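Local coordinates for protein transcriptional regulator (Rhodococcus jostii, PDB 5CYV) that binds p-coumaroyl-CoA and, as a MarR-family transcriptional regulator of p-hydroxycinnamate metabolism, probably binds DNA, at residues Met21-Val26 and Ala116-Phe121; Ala29-Leu35 and Asp108-Val113; Glu51-Gln55 and Asn93-Ala97. One frame throughout, in Å; residues are numbered along the deposited sequence.

Contact 1. Residues Met21-Val26 and Ala116-Phe121; sequences MVLGAV and AHGRYF. With WCA (p-coumaroyl-CoA), chain J.
The p-coumaroyl-CoA pocket of this MarR-type regulator is walled in part by helices 11-30 and 100-121. Their segments Met-21 to Val-26 and Ala-116 to Phe-121 run roughly antiparallel, N-to-C directions 152° apart, axes 9.8 Å at closest approach. Both backbones are helical; the register sets the CA of Val-22 7.0 Å from that of His-117 and, closer, the CA of Ala-25 6.4 Å from that of the equally small Ala-116, whose CB lies 4.2 Å from Ala-25 O. Tyr-120, with chi1 m, points toward the facing helix: Met-21, in an mtp rotamer, brings CE to 3.4 Å from Tyr-120 CE1, while Ala-25 CB meets the ring edge, 3.6 Å from Tyr-120 OH. Val-22 CG2 lies 3.9 Å from Phe-121 CZ, next to Leu-15 of the second subunit, so the packing extends into the dimer. To the pocket these segments give apolar side chains from Val-22, Leu-23 and Val-26 and a polar one from His-117. Leu-23 CD2 reaches the ligand's CAR at 3.5 Å, Val-26 CG2 sits at the imidazole edge, 3.6 Å from His-117 NE2, and His-117 NE2 lies 3.0 Å from the coumaroyl phenolic oxygen, OAJ.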
loop_
_atom_site.group_PDB
_atom_site.type_symbol
_atom_site.label_atom_id
_atom_site.label_comp_id
_atom_site.label_asym_id
_atom_site.label_seq_id
_atom_site.Cartn_x
_atom_site.Cartn_y
_atom_site.Cartn_z
ATOM N N MET B 21 -4.707 3.424 -3.080
ATOM C CA MET B 21 -5.421 4.705 -3.208
ATOM C C MET B 21 -4.616 5.833 -2.587
ATOM O O MET B 21 -4.456 6.935 -3.181
ATOM C CB MET B 21 -6.798 4.654 -2.526
ATOM C CG MET B 21 -7.724 3.692 -3.195
ATOM S SD MET B 21 -9.223 3.333 -2.177
ATOM C CE MET B 21 -9.996 4.939 -2.204
ATOM N N VAL B 22 -4.087 5.560 -1.411
ATOM C CA VAL B 22 -3.333 6.603 -0.706
ATOM C C VAL B 22 -2.074 6.927 -1.493
ATOM O O VAL B 22 -1.793 8.123 -1.709
ATOM C CB VAL B 22 -2.986 6.157 0.708
ATOM C CG1 VAL B 22 -2.035 7.220 1.363
ATOM C CG2 VAL B 22 -4.259 6.062 1.561
ATOM N N LEU B 23 -1.338 5.899 -1.950
ATOM C CA LEU B 23 -0.117 6.186 -2.725
ATOM C C LEU B 23 -0.378 7.047 -3.964
ATOM O O LEU B 23 0.342 7.997 -4.229
ATOM C CB LEU B 23 0.561 4.849 -3.136
ATOM C CG LEU B 23 1.196 4.074 -1.976
ATOM C CD1 LEU B 23 1.484 2.675 -2.335
ATOM C CD2 LEU B 23 2.516 4.697 -1.481
ATOM N N GLY B 24 -1.404 6.723 -4.711
ATOM C CA GLY B 24 -1.666 7.464 -5.936
ATOM C C GLY B 24 -2.099 8.888 -5.593
ATOM O O GLY B 24 -1.688 9.825 -6.273
ATOM N N ALA B 25 -2.908 9.049 -4.541
ATOM C CA ALA B 25 -3.329 10.394 -4.150
ATOM C C ALA B 25 -2.157 11.241 -3.673
ATOM O O ALA B 25 -2.106 12.455 -3.929
ATOM C CB ALA B 25 -4.396 10.296 -3.058
ATOM N N VAL B 26 -1.239 10.636 -2.948
ATOM C CA VAL B 26 -0.066 11.357 -2.495
ATOM C C VAL B 26 0.828 11.734 -3.673
ATOM O O VAL B 26 1.245 12.896 -3.741
ATOM C CB VAL B 26 0.743 10.520 -1.490
ATOM C CG1 VAL B 26 2.117 11.175 -1.199
ATOM C CG2 VAL B 26 -0.120 10.273 -0.251
ATOM N N ALA B 116 -4.753 15.773 1.145
ATOM C CA ALA B 116 -5.049 14.665 0.277
ATOM C C ALA B 116 -5.481 13.452 1.122
ATOM O O ALA B 116 -6.386 12.766 0.698
ATOM C CB ALA B 116 -3.857 14.341 -0.573
ATOM N N HIS B 117 -4.886 13.240 2.285
ATOM C CA HIS B 117 -5.308 12.109 3.157
ATOM C C HIS B 117 -6.721 12.334 3.662
ATOM O O HIS B 117 -7.471 11.359 3.926
ATOM C CB HIS B 117 -4.375 11.930 4.395
ATOM C CG HIS B 117 -3.035 11.344 4.079
ATOM N ND1 HIS B 117 -2.106 11.015 5.048
ATOM C CD2 HIS B 117 -2.473 10.996 2.892
ATOM C CE1 HIS B 117 -1.017 10.521 4.471
ATOM N NE2 HIS B 117 -1.205 10.539 3.162
ATOM N N GLY B 118 -7.166 13.584 3.790
ATOM C CA GLY B 118 -8.430 13.841 4.470
ATOM C C GLY B 118 -9.660 13.268 3.830
ATOM O O GLY B 118 -10.576 12.817 4.501
ATOM N N ARG B 119 -9.628 13.207 2.505
ATOM C CA ARG B 119 -10.667 12.600 1.696
ATOM C C ARG B 119 -10.956 11.174 2.174
ATOM O O ARG B 119 -12.084 10.699 2.039
ATOM C CB ARG B 119 -10.260 12.588 0.221
ATOM C CG ARG B 119 -11.069 11.631 -0.638
ATOM C CD ARG B 119 -11.986 12.383 -1.588
ATOM N NE ARG B 119 -11.254 12.969 -2.707
ATOM C CZ ARG B 119 -11.793 13.250 -3.889
ATOM N NH1 ARG B 119 -13.075 12.998 -4.111
ATOM N NH2 ARG B 119 -11.050 13.784 -4.849
ATOM N N TYR B 120 -9.912 10.471 2.625
ATOM C CA TYR B 120 -10.117 9.107 3.036
ATOM C C TYR B 120 -10.355 8.923 4.517
ATOM O O TYR B 120 -11.066 7.982 4.893
ATOM C CB TYR B 120 -8.907 8.253 2.656
ATOM C CG TYR B 120 -8.588 8.394 1.185
ATOM C CD1 TYR B 120 -9.476 7.977 0.242
ATOM C CD2 TYR B 120 -7.360 8.892 0.799
ATOM C CE1 TYR B 120 -9.187 8.085 -1.114
ATOM C CE2 TYR B 120 -7.057 9.038 -0.552
ATOM C CZ TYR B 120 -7.952 8.585 -1.489
ATOM O OH TYR B 120 -7.654 8.722 -2.827
ATOM N N PHE B 121 -9.740 9.768 5.341
ATOM C CA PHE B 121 -9.688 9.481 6.796
ATOM C C PHE B 121 -10.433 10.446 7.676
ATOM O O PHE B 121 -10.711 10.108 8.828
ATOM C CB PHE B 121 -8.251 9.435 7.292
ATOM C CG PHE B 121 -7.364 8.525 6.502
ATOM C CD1 PHE B 121 -7.697 7.176 6.372
ATOM C CD2 PHE B 121 -6.224 8.995 5.920
ATOM C CE1 PHE B 121 -6.887 6.344 5.639
ATOM C CE2 PHE B 121 -5.418 8.147 5.164
ATOM C CZ PHE B 121 -5.755 6.845 5.044
HETATM C C4 WCA J . 9.768 -14.001 -6.695
HETATM C C5 WCA J . 9.252 -14.015 -7.987
HETATM C C6 WCA J . 9.536 -15.163 -8.816
HETATM C C8 WCA J . 8.614 -12.124 -7.046
HETATM N N1 WCA J . 10.286 -16.164 -8.299
HETATM N N3 WCA J . 10.517 -15.058 -6.259
HETATM C CAV WCA J . 4.335 8.005 2.298
HETATM C CAT WCA J . 3.785 9.173 2.730
HETATM C CBS WCA J . 2.385 9.234 2.781
HETATM O OAJ WCA J . 1.776 10.438 3.226
HETATM C CAU WCA J . 1.600 8.180 2.451
HETATM C CAW WCA J . 2.153 6.969 2.020
HETATM C CBT WCA J . 3.524 6.908 1.977
HETATM C CAR WCA J . 4.061 5.601 1.550
HETATM C CAQ WCA J . 5.492 5.353 1.684
HETATM C CBP WCA J . 5.848 3.906 1.418
HETATM O OAD WCA J . 5.151 2.953 1.366
HETATM S SBO WCA J . 7.572 3.759 1.209
HETATM C CBA WCA J . 7.690 1.946 1.063
HETATM C CAY WCA J . 7.844 1.532 -0.460
HETATM N NBH WCA J . 6.579 1.434 -1.102
HETATM C CBQ WCA J . 6.374 2.209 -2.334
HETATM O OAE WCA J . 7.268 2.853 -2.896
HETATM C CBB WCA J . 5.029 2.106 -2.983
HETATM C CAZ WCA J . 5.060 1.212 -4.256
HETATM N NBI WCA J . 5.292 -0.225 -4.006
HETATM C CBR WCA J . 6.536 -0.843 -4.049
HETATM O OAF WCA J . 7.526 -0.121 -4.203
HETATM C CBX WCA J . 6.656 -2.353 -3.918
HETATM O OAK WCA J . 5.341 -2.923 -4.179
HETATM C CCD WCA J . 7.156 -2.772 -2.528
HETATM C CAA WCA J . 6.016 -2.498 -1.503
HETATM C CAB WCA J . 8.476 -2.072 -2.136
HETATM C CBD WCA J . 7.391 -4.319 -2.540
HETATM O OBK WCA J . 8.307 -4.471 -3.656
HETATM P PCG WCA J . 9.115 -5.855 -3.829
HETATM O OAP WCA J . 9.780 -6.146 -2.522
HETATM O OAI WCA J . 9.985 -5.642 -5.094
HETATM O OBN WCA J . 8.036 -6.969 -3.985
HETATM P PCF WCA J . 7.369 -7.712 -5.184
HETATM O OAO WCA J . 8.083 -7.141 -6.412
HETATM O OAH WCA J . 5.855 -7.769 -5.037
HETATM O "O5'" WCA J . 7.863 -9.242 -4.996
HETATM C "C5'" WCA J . 7.563 -9.966 -3.805
HETATM C "C4'" WCA J . 8.579 -10.927 -3.259
HETATM O "O4'" WCA J . 8.510 -12.285 -4.159
HETATM C "C3'" WCA J . 9.863 -10.503 -3.347
HETATM O "O3'" WCA J . 10.718 -11.238 -2.395
HETATM P PCE WCA J . 11.385 -10.516 -1.165
HETATM O OAM WCA J . 10.322 -9.811 -0.385
HETATM O OAN WCA J . 12.409 -9.526 -1.642
HETATM O OAG WCA J . 12.049 -11.556 -0.303
HETATM C "C2'" WCA J . 10.296 -10.938 -4.765
HETATM O "O2'" WCA J . 11.642 -10.935 -4.943
HETATM C "C1'" WCA J . 9.638 -12.366 -4.823
HETATM N N9 WCA J . 9.345 -12.798 -6.158
HETATM N N7 WCA J . 8.544 -12.838 -8.173
HETATM C C2 WCA J . 10.755 -16.112 -7.069
HETATM N N6 WCA J . 9.021 -15.217 -10.148
#

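Contact 2. Residues Ala29-Leu35 and Asp108-Val113; sequences ALVPTGL and DAKARV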
loop_
_atom_site.group_PDB
_atom_site.type_symbol
_atom_site.label_atom_id
_atom_site.label_comp_id
_atom_site.label_asym_id
_atom_site.label_seq_id
_atom_site.Cartn_x
_atom_site.Cartn_y
_atom_site.Cartn_z
ATOM N N ALA B 29 -0.924 14.682 -5.235
ATOM C CA ALA B 29 -0.851 15.907 -4.449
ATOM C C ALA B 29 0.530 16.540 -4.470
ATOM O O ALA B 29 0.669 17.761 -4.354
ATOM C CB ALA B 29 -1.279 15.567 -2.993
ATOM N N LEU B 30 1.543 15.695 -4.600
ATOM C CA LEU B 30 2.921 16.140 -4.565
ATOM C C LEU B 30 3.429 16.740 -5.884
ATOM O O LEU B 30 4.521 17.319 -5.883
ATOM C CB LEU B 30 3.859 14.980 -4.185
ATOM C CG LEU B 30 3.773 14.574 -2.719
ATOM C CD1 LEU B 30 4.594 13.322 -2.587
ATOM C CD2 LEU B 30 4.288 15.665 -1.784
ATOM N N VAL B 31 2.679 16.620 -6.997
ATOM C CA VAL B 31 3.159 17.104 -8.315
ATOM C C VAL B 31 3.757 18.533 -8.243
ATOM O O VAL B 31 4.891 18.756 -8.719
ATOM C CB VAL B 31 2.057 16.987 -9.369
ATOM C CG1 VAL B 31 2.491 17.756 -10.601
ATOM C CG2 VAL B 31 1.873 15.508 -9.670
ATOM N N PRO B 32 3.114 19.515 -7.573
ATOM C CA PRO B 32 3.742 20.857 -7.552
ATOM C C PRO B 32 5.072 20.965 -6.800
ATOM O O PRO B 32 5.787 21.948 -7.016
ATOM C CB PRO B 32 2.696 21.738 -6.856
ATOM C CG PRO B 32 1.412 20.968 -6.964
ATOM C CD PRO B 32 1.735 19.530 -7.032
ATOM N N THR B 33 5.379 19.993 -5.959
ATOM C CA THR B 33 6.618 19.986 -5.203
ATOM C C THR B 33 7.756 19.311 -5.923
ATOM O O THR B 33 8.882 19.382 -5.473
ATOM C CB THR B 33 6.429 19.257 -3.861
ATOM O OG1 THR B 33 6.373 17.837 -4.086
ATOM C CG2 THR B 33 5.159 19.722 -3.121
ATOM N N GLY B 34 7.415 18.583 -6.970
ATOM C CA GLY B 34 8.409 17.775 -7.669
ATOM C C GLY B 34 8.828 16.511 -6.950
ATOM O O GLY B 34 9.723 15.831 -7.455
ATOM N N LEU B 35 8.243 16.213 -5.809
ATOM C CA LEU B 35 8.577 15.026 -5.032
ATOM C C LEU B 35 7.604 13.913 -5.439
ATOM O O LEU B 35 6.559 14.183 -6.037
ATOM C CB LEU B 35 8.412 15.258 -3.530
ATOM C CG LEU B 35 9.303 16.422 -3.020
ATOM C CD1 LEU B 35 8.831 16.732 -1.631
ATOM C CD2 LEU B 35 10.737 15.990 -3.025
ATOM N N ASP B 108 5.345 22.734 2.851
ATOM C CA ASP B 108 4.406 22.838 1.719
ATOM C C ASP B 108 3.878 21.453 1.338
ATOM O O ASP B 108 2.675 21.226 1.182
ATOM C CB ASP B 108 5.117 23.497 0.560
ATOM C CG ASP B 108 4.260 23.565 -0.664
ATOM O OD1 ASP B 108 3.466 24.556 -0.788
ATOM O OD2 ASP B 108 4.388 22.635 -1.503
ATOM N N ALA B 109 4.800 20.501 1.242
ATOM C CA ALA B 109 4.425 19.186 0.803
ATOM C C ALA B 109 3.541 18.442 1.809
ATOM O O ALA B 109 2.593 17.737 1.415
ATOM C CB ALA B 109 5.735 18.348 0.517
ATOM N N LYS B 110 3.849 18.611 3.114
ATOM C CA LYS B 110 3.060 17.917 4.099
ATOM C C LYS B 110 1.642 18.520 4.169
ATOM O O LYS B 110 0.706 17.791 4.420
ATOM C CB LYS B 110 3.693 17.994 5.471
ATOM C CG LYS B 110 2.866 17.120 6.434
ATOM C CD LYS B 110 3.674 16.701 7.606
ATOM C CE LYS B 110 2.764 16.353 8.793
ATOM N NZ LYS B 110 1.657 15.414 8.508
ATOM N N ALA B 111 1.531 19.824 3.933
ATOM C CA ALA B 111 0.189 20.437 3.905
ATOM C C ALA B 111 -0.632 19.777 2.758
ATOM O O ALA B 111 -1.821 19.434 2.948
ATOM C CB ALA B 111 0.292 21.924 3.715
ATOM N N ARG B 112 -0.033 19.644 1.582
ATOM C CA ARG B 112 -0.708 18.954 0.460
ATOM C C ARG B 112 -1.070 17.531 0.745
ATOM O O ARG B 112 -2.213 17.107 0.505
ATOM C CB ARG B 112 0.193 19.003 -0.807
ATOM C CG ARG B 112 0.443 20.454 -1.260
ATOM C CD ARG B 112 1.474 20.452 -2.442
ATOM N NE ARG B 112 1.920 21.814 -2.667
ATOM C CZ ARG B 112 1.236 22.752 -3.305
ATOM N NH1 ARG B 112 0.058 22.479 -3.894
ATOM N NH2 ARG B 112 1.708 24.011 -3.339
ATOM N N VAL B 113 -0.125 16.794 1.317
ATOM C CA VAL B 113 -0.369 15.393 1.614
ATOM C C VAL B 113 -1.410 15.214 2.745
ATOM O O VAL B 113 -2.332 14.416 2.576
ATOM C CB VAL B 113 0.986 14.712 1.962
ATOM C CG1 VAL B 113 0.733 13.358 2.528
ATOM C CG2 VAL B 113 1.890 14.659 0.702
HETATM O O HOH W 1 -1.176 19.896 -4.470
HETATM O O HOH W 2 5.452 23.468 -3.941
#
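Ala-29 and Leu-30 belong to the last part of helix 11-30, after which the chain tightens into a 3-10 segment, 31-33, and leaves through Gly-34, whose positive phi of 75° suits glycine. Opposite lies a regular helical segment, Asp-108 to Val-113. The closest CA pairs are Ala-29 with Arg-112 at 5.8 Å and Leu-30 with Ala-109 at 6.4 Å, and a short side chain in each pair allows this proximity. On the buried side Leu-30 CD2 sits 3.8 Å from Ala-109 CB and 3.6 Å from Val-113 CG2; Leu-35 CD1 adds a looser contact, 4.1 Å from Ala-109 CB. Tyr-40 of helix 37-47 packs against Leu-30, Ala-109 and Val-113. In this MarR-type fold the contact joins the C-terminal end of helix 11-30 to helix 100-121, and Val-113 also lines the p-coumaroyl-CoA pocket. In an ST turn, Thr-33 OG1 accepts from Leu-35 N (3.0 Å); the same Thr-33 OG1 donates to Leu-30 O (2.6 Å), and Thr-33 CG2 packs 3.8 Å from Arg-112 CD. At the outer edge Arg-112 forms a salt bridge within its own helix, NE to Asp-108 OD2 at 2.8 Å, and Pro-32 CG lies over one face of the guanidinium, 3.7 Å from NH1. Water 1 links the segments, donating to Ala-29 O (2.8 Å) and accepting from Arg-112 NH1 (2.9 Å).

Contact 3. Residues Glu51-Gln55 and Asn93-Ala97; sequences EGVNQ and NKLIA
A single antiparallel bridge joins the loop leading into helix 55-62 to strand 94-98 of the winged helix-turn-helix, and side chains pack around it. Val-53 and Ile-96 form the hydrogen-bonded pair (CA-CA 5.1 Å): Val-53 N to Ile-96 O, 2.9 Å, and Ile-96 N to Val-53 O, 2.8 Å. The segments' end-to-end directions differ by 110°. At phi/psi 121/172 Gly-52 lies against the strand, its CA 3.1 Å from Ile-96 O, where a CB would clash. Val-53 is p, with CG1 4.2 Å from Ile-96 CB. Ile-96, chi1 m, extends CD1 to 3.8 Å from Gln-55 CA; Leu-95, mt, puts CD1 3.5 Å from Glu-51 O. Asn-54, chi1 t, is the N-cap, its OD1 accepting from Arg-56 N; Asn-93 ND2 is hydrogen-bonded to Asp-87 OD2. Water 3 accepts from Gln-55 N (2.9 Å) and donates to Lys-94 O (2.8 Å). Strand 82-87 pairs with strand 94-98, while Ile-96 also packs on Val-73 of helix 70-78.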
loop_
_atom_site.group_PDB
_atom_site.type_symbol
_atom_site.label_atom_id
_atom_site.label_comp_id
_atom_site.label_asym_id
_atom_site.label_seq_id
_atom_site.Cartn_x
_atom_site.Cartn_y
_atom_site.Cartn_z
ATOM N N GLU B 51 19.440 17.486 13.722
ATOM C CA GLU B 51 20.734 17.383 13.085
ATOM C C GLU B 51 20.746 16.499 11.851
ATOM O O GLU B 51 21.738 16.476 11.114
ATOM C CB GLU B 51 21.758 16.866 14.090
ATOM C CG GLU B 51 22.056 17.866 15.202
ATOM C CD GLU B 51 22.662 19.183 14.689
ATOM O OE1 GLU B 51 23.499 19.147 13.755
ATOM O OE2 GLU B 51 22.290 20.254 15.224
ATOM N N GLY B 52 19.651 15.811 11.600
ATOM C CA GLY B 52 19.602 14.862 10.499
ATOM C C GLY B 52 19.273 13.462 10.971
ATOM O O GLY B 52 19.284 13.175 12.169
ATOM N N VAL B 53 19.063 12.599 9.984
ATOM C CA VAL B 53 18.650 11.219 10.206
ATOM C C VAL B 53 19.616 10.279 9.482
ATOM O O VAL B 53 20.103 10.548 8.375
ATOM C CB VAL B 53 17.204 10.970 9.721
ATOM C CG1 VAL B 53 17.095 11.118 8.209
ATOM C CG2 VAL B 53 16.724 9.585 10.168
ATOM N N ASN B 54 19.878 9.155 10.139
ATOM C CA ASN B 54 20.697 8.105 9.582
ATOM C C ASN B 54 20.056 7.311 8.443
ATOM O O ASN B 54 18.865 7.049 8.481
ATOM C CB ASN B 54 21.004 7.183 10.790
ATOM C CG ASN B 54 22.079 6.184 10.543
ATOM O OD1 ASN B 54 22.107 5.506 9.525
ATOM N ND2 ASN B 54 22.961 6.039 11.524
ATOM N N GLN B 55 20.802 7.000 7.392
ATOM C CA GLN B 55 20.271 6.234 6.251
ATOM C C GLN B 55 19.597 4.932 6.693
ATOM O O GLN B 55 18.548 4.526 6.132
ATOM C CB GLN B 55 21.407 5.935 5.252
ATOM C CG GLN B 55 20.998 5.215 3.947
ATOM C CD GLN B 55 22.193 4.585 3.237
ATOM O OE1 GLN B 55 22.553 3.433 3.487
ATOM N NE2 GLN B 55 22.811 5.342 2.351
ATOM N N ASN B 93 29.029 8.760 12.327
ATOM C CA ASN B 93 27.597 8.626 12.074
ATOM C C ASN B 93 27.210 9.607 10.967
ATOM O O ASN B 93 27.081 10.803 11.201
ATOM C CB ASN B 93 26.794 8.890 13.365
ATOM C CG ASN B 93 25.291 8.603 13.215
ATOM O OD1 ASN B 93 24.888 7.707 12.462
ATOM N ND2 ASN B 93 24.473 9.356 13.927
ATOM N N LYS B 94 26.983 9.101 9.767
ATOM C CA LYS B 94 26.616 9.954 8.666
ATOM C C LYS B 94 25.133 10.278 8.766
ATOM O O LYS B 94 24.319 9.365 9.039
ATOM C CB LYS B 94 26.927 9.283 7.344
ATOM C CG LYS B 94 28.466 9.088 7.203
ATOM C CD LYS B 94 28.814 8.363 5.950
ATOM C CE LYS B 94 30.317 8.083 5.857
ATOM N NZ LYS B 94 30.557 7.238 4.668
ATOM N N LEU B 95 24.797 11.558 8.614
ATOM C CA LEU B 95 23.400 11.983 8.686
ATOM C C LEU B 95 22.939 12.638 7.411
ATOM O O LEU B 95 23.713 13.284 6.678
ATOM C CB LEU B 95 23.189 12.938 9.863
ATOM C CG LEU B 95 23.487 12.373 11.245
ATOM C CD1 LEU B 95 23.272 13.488 12.229
ATOM C CD2 LEU B 95 22.591 11.150 11.637
ATOM N N ILE B 96 21.661 12.459 7.119
ATOM C CA ILE B 96 20.973 13.169 6.051
ATOM C C ILE B 96 20.237 14.333 6.698
ATOM O O ILE B 96 19.327 14.120 7.502
ATOM C CB ILE B 96 19.963 12.220 5.347
ATOM C CG1 ILE B 96 20.674 10.982 4.782
ATOM C CG2 ILE B 96 19.194 12.986 4.248
ATOM C CD1 ILE B 96 19.773 9.750 4.833
ATOM N N ALA B 97 20.728 15.540 6.456
ATOM C CA ALA B 97 20.171 16.728 7.134
ATOM C C ALA B 97 19.408 17.622 6.194
ATOM O O ALA B 97 19.888 17.990 5.129
ATOM C CB ALA B 97 21.332 17.562 7.800
HETATM O O HOH W 3 23.529 7.848 6.855
#

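How the contacts relate
One pair of helices can serve two contacts of different character. Contacts 1 and 2 both join helix 11-30 to helix 100-121, their centres 12 Å apart, and they touch where Ala-116 CB meets Ala-29 CB at 3.7 Å. Both are partly buried, rest on apolar packing and reach the ligand pocket, contact 1 through four residues and contact 2 through Val-113; contact 1 adds aromatic rings beside the second subunit, contact 2 a charged, hydrated outer edge. Contact 3 is a surface contact in the winged part, joined by backbone hydrogen bonds; its centre lies about 29 Å from that of contact 1, across the chain's centre. Strand 94-98 leads directly into helix 100-121, connecting these regions in sequence.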